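PDB 4MY0: GCN5-related N-acetyltransferase from Kribbella flavida, which probably transfers the acetyl group of acetyl-CoA to amine substrates, possibly including aminoglycosides, and binds coenzyme A ligands. Local coordinates for residues V160-L174 / L199-F213. Sequence-based numbering, arbitrary orientation.
Sequences VRRAGAKDAARFLEL and LEDEENFAYLAEDGF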
loop_
_atom_site.group_PDB
_atom_site.type_symbol
_atom_site.label_atom_id
_atom_site.label_comp_id
_atom_site.label_asym_id
_atom_site.label_seq_id
_atom_site.Cartn_x
_atom_site.Cartn_y
_atom_site.Cartn_z
ATOM N N VAL C 160 14.786 2.623 38.719
ATOM C CA VAL C 160 14.887 3.334 37.452
ATOM C C VAL C 160 14.223 4.689 37.635
ATOM O O VAL C 160 13.083 4.752 38.073
ATOM C CB VAL C 160 14.131 2.596 36.338
ATOM C CG1 VAL C 160 14.129 3.426 35.068
ATOM C CG2 VAL C 160 14.754 1.246 36.079
ATOM N N ARG C 161 14.920 5.776 37.323
ATOM C CA ARG C 161 14.312 7.088 37.510
ATOM C C ARG C 161 14.365 7.912 36.232
ATOM O O ARG C 161 15.182 7.653 35.346
ATOM C CB ARG C 161 14.982 7.847 38.661
ATOM C CG ARG C 161 16.269 8.508 38.266
ATOM C CD ARG C 161 16.713 9.546 39.309
ATOM N NE ARG C 161 17.738 10.441 38.777
ATOM C CZ ARG C 161 19.042 10.210 38.860
ATOM N NH1 ARG C 161 19.911 11.079 38.356
ATOM N NH2 ARG C 161 19.482 9.109 39.455
ATOM N N ARG C 162 13.480 8.896 36.137
ATOM C CA ARG C 162 13.476 9.792 34.996
ATOM C C ARG C 162 14.764 10.599 34.981
ATOM O O ARG C 162 15.230 11.051 36.024
ATOM C CB ARG C 162 12.265 10.728 35.057
ATOM C CG ARG C 162 12.266 11.803 33.977
ATOM C CD ARG C 162 10.860 12.343 33.723
ATOM N NE ARG C 162 10.277 12.960 34.909
ATOM C CZ ARG C 162 10.649 14.143 35.387
ATOM N NH1 ARG C 162 11.624 14.829 34.796
ATOM N NH2 ARG C 162 10.061 14.634 36.470
ATOM N N ALA C 163 15.353 10.769 33.801
ATOM C CA ALA C 163 16.594 11.526 33.706
ATOM C C ALA C 163 16.370 12.847 32.978
ATOM O O ALA C 163 15.344 13.039 32.307
ATOM C CB ALA C 163 17.667 10.712 33.003
ATOM N N GLY C 164 17.345 13.741 33.105
ATOM C CA GLY C 164 17.349 14.992 32.370
ATOM C C GLY C 164 18.748 15.518 32.092
ATOM O O GLY C 164 19.738 14.783 32.184
ATOM N N ALA C 165 18.824 16.806 31.769
ATOM C CA ALA C 165 20.050 17.435 31.302
ATOM C C ALA C 165 21.253 17.214 32.214
ATOM O O ALA C 165 22.376 17.001 31.732
ATOM C CB ALA C 165 19.818 18.930 31.107
ATOM N N LYS C 166 21.024 17.287 33.523
ATOM C CA LYS C 166 22.112 17.212 34.494
ATOM C C LYS C 166 22.740 15.820 34.593
ATOM O O LYS C 166 23.751 15.639 35.267
ATOM C CB LYS C 166 21.627 17.656 35.873
ATOM C CG LYS C 166 21.130 19.094 35.926
ATOM C CD LYS C 166 19.611 19.172 35.755
ATOM C CE LYS C 166 19.154 20.563 35.298
ATOM N NZ LYS C 166 19.603 21.653 36.212
ATOM N N ASP C 167 22.131 14.837 33.936
ATOM C CA ASP C 167 22.650 13.480 33.973
ATOM C C ASP C 167 23.587 13.191 32.801
ATOM O O ASP C 167 24.025 12.057 32.614
ATOM C CB ASP C 167 21.491 12.487 33.982
ATOM C CG ASP C 167 20.635 12.614 35.229
ATOM O OD1 ASP C 167 21.189 12.475 36.343
ATOM O OD2 ASP C 167 19.411 12.857 35.090
ATOM N N ALA C 168 23.895 14.219 32.016
ATOM C CA ALA C 168 24.709 14.030 30.816
ATOM C C ALA C 168 26.046 13.367 31.135
ATOM O O ALA C 168 26.448 12.443 30.441
ATOM C CB ALA C 168 24.935 15.360 30.101
ATOM N N ALA C 169 26.729 13.832 32.181
ATOM C CA ALA C 169 28.051 13.295 32.507
ATOM C C ALA C 169 27.971 11.848 33.002
ATOM O O ALA C 169 28.866 11.043 32.734
ATOM C CB ALA C 169 28.776 14.187 33.530
ATOM N N ARG C 170 26.910 11.520 33.734
ATOM C CA ARG C 170 26.694 10.139 34.167
ATOM C C ARG C 170 26.473 9.202 32.978
ATOM O O ARG C 170 26.959 8.064 32.978
ATOM C CB ARG C 170 25.521 10.053 35.146
ATOM C CG ARG C 170 25.192 8.638 35.594
ATOM C CD ARG C 170 26.400 7.990 36.278
ATOM N NE ARG C 170 26.083 6.671 36.820
ATOM C CZ ARG C 170 26.984 5.854 37.356
ATOM N NH1 ARG C 170 28.259 6.225 37.405
ATOM N NH2 ARG C 170 26.615 4.669 37.839
ATOM N N PHE C 171 25.746 9.678 31.966
ATOM C CA PHE C 171 25.500 8.883 30.759
ATOM C C PHE C 171 26.820 8.557 30.065
ATOM O O PHE C 171 27.042 7.424 29.616
ATOM C CB PHE C 171 24.588 9.639 29.785
ATOM C CG PHE C 171 23.113 9.479 30.065
ATOM C CD1 PHE C 171 22.228 9.230 29.030
ATOM C CD2 PHE C 171 22.614 9.582 31.357
ATOM C CE1 PHE C 171 20.864 9.089 29.286
ATOM C CE2 PHE C 171 21.259 9.443 31.621
ATOM C CZ PHE C 171 20.384 9.192 30.595
ATOM N N LEU C 172 27.691 9.558 29.973
ATOM C CA LEU C 172 29.004 9.371 29.361
ATOM C C LEU C 172 29.868 8.376 30.121
ATOM O O LEU C 172 30.604 7.605 29.507
ATOM C CB LEU C 172 29.726 10.708 29.206
ATOM C CG LEU C 172 29.193 11.449 27.981
ATOM C CD1 LEU C 172 29.700 12.893 27.908
ATOM C CD2 LEU C 172 29.555 10.661 26.719
ATOM N N GLU C 173 29.787 8.398 31.450
ATOM C CA GLU C 173 30.492 7.414 32.255
ATOM C C GLU C 173 29.977 6.007 31.952
ATOM O O GLU C 173 30.756 5.086 31.728
ATOM C CB GLU C 173 30.342 7.716 33.758
ATOM C CG GLU C 173 31.071 8.988 34.248
ATOM C CD GLU C 173 30.992 9.178 35.769
ATOM O OE1 GLU C 173 31.792 9.974 36.317
ATOM O OE2 GLU C 173 30.138 8.531 36.421
ATOM N N LEU C 174 28.658 5.839 31.960
ATOM C CA LEU C 174 28.073 4.521 31.765
ATOM C C LEU C 174 28.437 3.983 30.382
ATOM O O LEU C 174 28.816 2.824 30.237
ATOM C CB LEU C 174 26.561 4.588 31.924
ATOM C CG LEU C 174 26.116 4.856 33.357
ATOM C CD1 LEU C 174 24.613 5.039 33.451
ATOM C CD2 LEU C 174 26.591 3.752 34.308
ATOM N N LEU C 199 19.106 15.369 26.123
ATOM C CA LEU C 199 18.340 14.960 27.300
ATOM C C LEU C 199 17.365 16.036 27.771
ATOM O O LEU C 199 16.398 15.724 28.461
ATOM C CB LEU C 199 19.275 14.582 28.453
ATOM C CG LEU C 199 20.204 13.385 28.228
ATOM C CD1 LEU C 199 21.149 13.192 29.410
ATOM C CD2 LEU C 199 19.406 12.120 27.963
ATOM N N GLU C 200 17.615 17.297 27.417
ATOM C CA GLU C 200 16.696 18.380 27.801
ATOM C C GLU C 200 15.516 18.517 26.823
ATOM O O GLU C 200 14.477 19.064 27.169
ATOM C CB GLU C 200 17.437 19.718 27.959
ATOM C CG GLU C 200 16.550 20.856 28.487
ATOM C CD GLU C 200 17.333 21.945 29.205
ATOM O OE1 GLU C 200 18.502 21.698 29.569
ATOM O OE2 GLU C 200 16.777 23.050 29.407
ATOM N N ASP C 201 15.687 18.013 25.604
ATOM C CA ASP C 201 14.619 17.991 24.610
ATOM C C ASP C 201 13.404 17.226 25.167
ATOM O O ASP C 201 13.493 16.031 25.483
ATOM C CB ASP C 201 15.151 17.347 23.323
ATOM C CG ASP C 201 14.171 17.425 22.154
ATOM O OD1 ASP C 201 12.941 17.469 22.377
ATOM O OD2 ASP C 201 14.646 17.405 20.998
ATOM N N GLU C 202 12.273 17.919 25.292
ATOM C CA GLU C 202 11.059 17.332 25.867
ATOM C C GLU C 202 10.496 16.149 25.070
ATOM O O GLU C 202 9.670 15.397 25.578
ATOM C CB GLU C 202 9.971 18.399 26.039
ATOM C CG GLU C 202 9.971 19.086 27.398
ATOM C CD GLU C 202 8.951 20.216 27.485
ATOM O OE1 GLU C 202 7.746 19.957 27.264
ATOM O OE2 GLU C 202 9.360 21.364 27.771
ATOM N N GLU C 203 10.946 15.987 23.830
ATOM C CA GLU C 203 10.475 14.896 22.976
ATOM C C GLU C 203 11.254 13.612 23.214
ATOM O O GLU C 203 10.868 12.535 22.747
ATOM C CB GLU C 203 10.536 15.306 21.506
ATOM C CG GLU C 203 9.796 16.617 21.261
ATOM C CD GLU C 203 9.783 17.028 19.807
ATOM O OE1 GLU C 203 8.966 17.907 19.451
ATOM O OE2 GLU C 203 10.595 16.477 19.028
ATOM N N ASN C 204 12.345 13.724 23.961
ATOM C CA ASN C 204 13.140 12.554 24.302
ATOM C C ASN C 204 12.842 12.097 25.715
ATOM O O ASN C 204 12.778 12.920 26.633
ATOM C CB ASN C 204 14.626 12.861 24.121
ATOM C CG ASN C 204 14.978 13.093 22.672
ATOM O OD1 ASN C 204 14.375 12.485 21.775
ATOM N ND2 ASN C 204 15.925 13.992 22.421
ATOM N N PHE C 205 12.649 10.790 25.885
ATOM C CA PHE C 205 12.297 10.242 27.188
ATOM C C PHE C 205 13.493 9.437 27.693
ATOM O O PHE C 205 13.807 8.383 27.140
ATOM C CB PHE C 205 11.050 9.348 27.083
ATOM C CG PHE C 205 9.903 9.971 26.309
ATOM C CD1 PHE C 205 9.702 11.354 26.305
ATOM C CD2 PHE C 205 9.026 9.167 25.586
ATOM C CE1 PHE C 205 8.653 11.929 25.579
ATOM C CE2 PHE C 205 7.970 9.727 24.866
ATOM C CZ PHE C 205 7.787 11.110 24.855
ATOM N N ALA C 206 14.169 9.951 28.719
ATOM C CA ALA C 206 15.403 9.341 29.226
ATOM C C ALA C 206 15.199 8.778 30.626
ATOM O O ALA C 206 14.618 9.440 31.472
ATOM C CB ALA C 206 16.544 10.369 29.237
ATOM N N TYR C 207 15.686 7.565 30.870
ATOM C CA TYR C 207 15.602 6.939 32.196
ATOM C C TYR C 207 16.948 6.386 32.593
ATOM O O TYR C 207 17.703 5.913 31.741
ATOM C CB TYR C 207 14.521 5.844 32.223
ATOM C CG TYR C 207 13.173 6.463 31.968
ATOM C CD1 TYR C 207 12.455 7.032 33.004
ATOM C CD2 TYR C 207 12.667 6.574 30.674
ATOM C CE1 TYR C 207 11.251 7.660 32.773
ATOM C CE2 TYR C 207 11.451 7.199 30.436
ATOM C CZ TYR C 207 10.752 7.740 31.495
ATOM O OH TYR C 207 9.544 8.365 31.297
ATOM N N LEU C 208 17.245 6.456 33.889
ATOM C CA LEU C 208 18.562 6.113 34.398
ATOM C C LEU C 208 18.464 5.120 35.549
ATOM O O LEU C 208 17.693 5.319 36.493
ATOM C CB LEU C 208 19.271 7.382 34.877
ATOM C CG LEU C 208 20.613 7.199 35.580
ATOM C CD1 LEU C 208 21.634 6.656 34.599
ATOM C CD2 LEU C 208 21.084 8.512 36.180
ATOM N N ALA C 209 19.244 4.044 35.463
ATOM C CA ALA C 209 19.413 3.129 36.593
ATOM C C ALA C 209 20.841 3.286 37.115
ATOM O O ALA C 209 21.617 4.061 36.559
ATOM C CB ALA C 209 19.158 1.705 36.164
ATOM N N GLU C 210 21.196 2.534 38.155
ATOM C CA GLU C 210 22.549 2.578 38.724
ATOM C C GLU C 210 23.631 2.219 37.696
ATOM O O GLU C 210 24.720 2.805 37.695
ATOM C CB GLU C 210 22.639 1.642 39.933
ATOM C CG GLU C 210 23.989 1.623 40.633
ATOM C CD GLU C 210 23.901 1.040 42.042
ATOM O OE1 GLU C 210 23.029 0.171 42.275
ATOM O OE2 GLU C 210 24.692 1.462 42.918
ATOM N N ASP C 211 23.320 1.275 36.803
ATOM C CA ASP C 211 24.299 0.800 35.824
ATOM C C ASP C 211 23.724 0.710 34.411
ATOM O O ASP C 211 23.962 -0.271 33.688
ATOM C CB ASP C 211 24.855 -0.558 36.257
ATOM C CG ASP C 211 23.787 -1.641 36.279
ATOM O OD1 ASP C 211 24.134 -2.831 36.129
ATOM O OD2 ASP C 211 22.596 -1.292 36.437
ATOM N N GLY C 212 22.975 1.738 34.011
ATOM C CA GLY C 212 22.410 1.771 32.679
ATOM C C GLY C 212 21.461 2.921 32.434
ATOM O O GLY C 212 21.054 3.627 33.364
ATOM N N PHE C 213 21.111 3.113 31.168
ATOM C CA PHE C 213 20.100 4.099 30.813
ATOM C C PHE C 213 19.408 3.769 29.496
ATOM O O PHE C 213 19.883 2.949 28.720
ATOM C CB PHE C 213 20.702 5.507 30.744
ATOM C CG PHE C 213 21.683 5.715 29.611
ATOM C CD1 PHE C 213 23.049 5.749 29.859
ATOM C CD2 PHE C 213 21.237 5.934 28.309
ATOM C CE1 PHE C 213 23.955 5.967 28.827
ATOM C CE2 PHE C 213 22.136 6.143 27.268
ATOM C CZ PHE C 213 23.497 6.163 27.525
HETATM O O HOH W 1 13.567 12.379 30.300
HETATM O O HOH W 2 23.377 5.881 37.522
#
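The guanidinium of Arg-170 reaches the turn after strand 205-209: NH2 donates to Glu-210 O (2.7 Å), which lies near its plane, although the bond is bent (137°). NE meets a water that also donates to Ala-209 O, so these two N-H groups tie helix to turn, while NH1, held by Glu-173 OE2 of the same helix, helps to orient the group. Leu-174 CD2 packs over one of its faces.

Deeper in, the Phe-171 ring offers two flat apolar faces, which suits a buried place between helix and sheet. Phe-213 stacks face to face on one, centroids 3.9 Å apart and planes at 18°; Leu-199 CD1 sits over the centre of the other. Chi1 of Leu-208 (174°) carries CG toward the helix, where its branches part: CD1 meets Leu-174 CD1 at 3.6 Å, and CD2 lies over the Arg-161 guanidinium, itself salt-bridged to Asp-167.

Arg-161 and Leu-208 form an antiparallel hydrogen-bonded pair, and Ala-163 N donates to Ala-206 O at 2.8 Å. Strand 161-162 thus edges 205-209, whose other neighbour is 212-219; helix 168-182 packs beside helix 192-200 on the face carrying Ala-206 and Leu-208, and helix 233-244 touches Val-160 and Tyr-207.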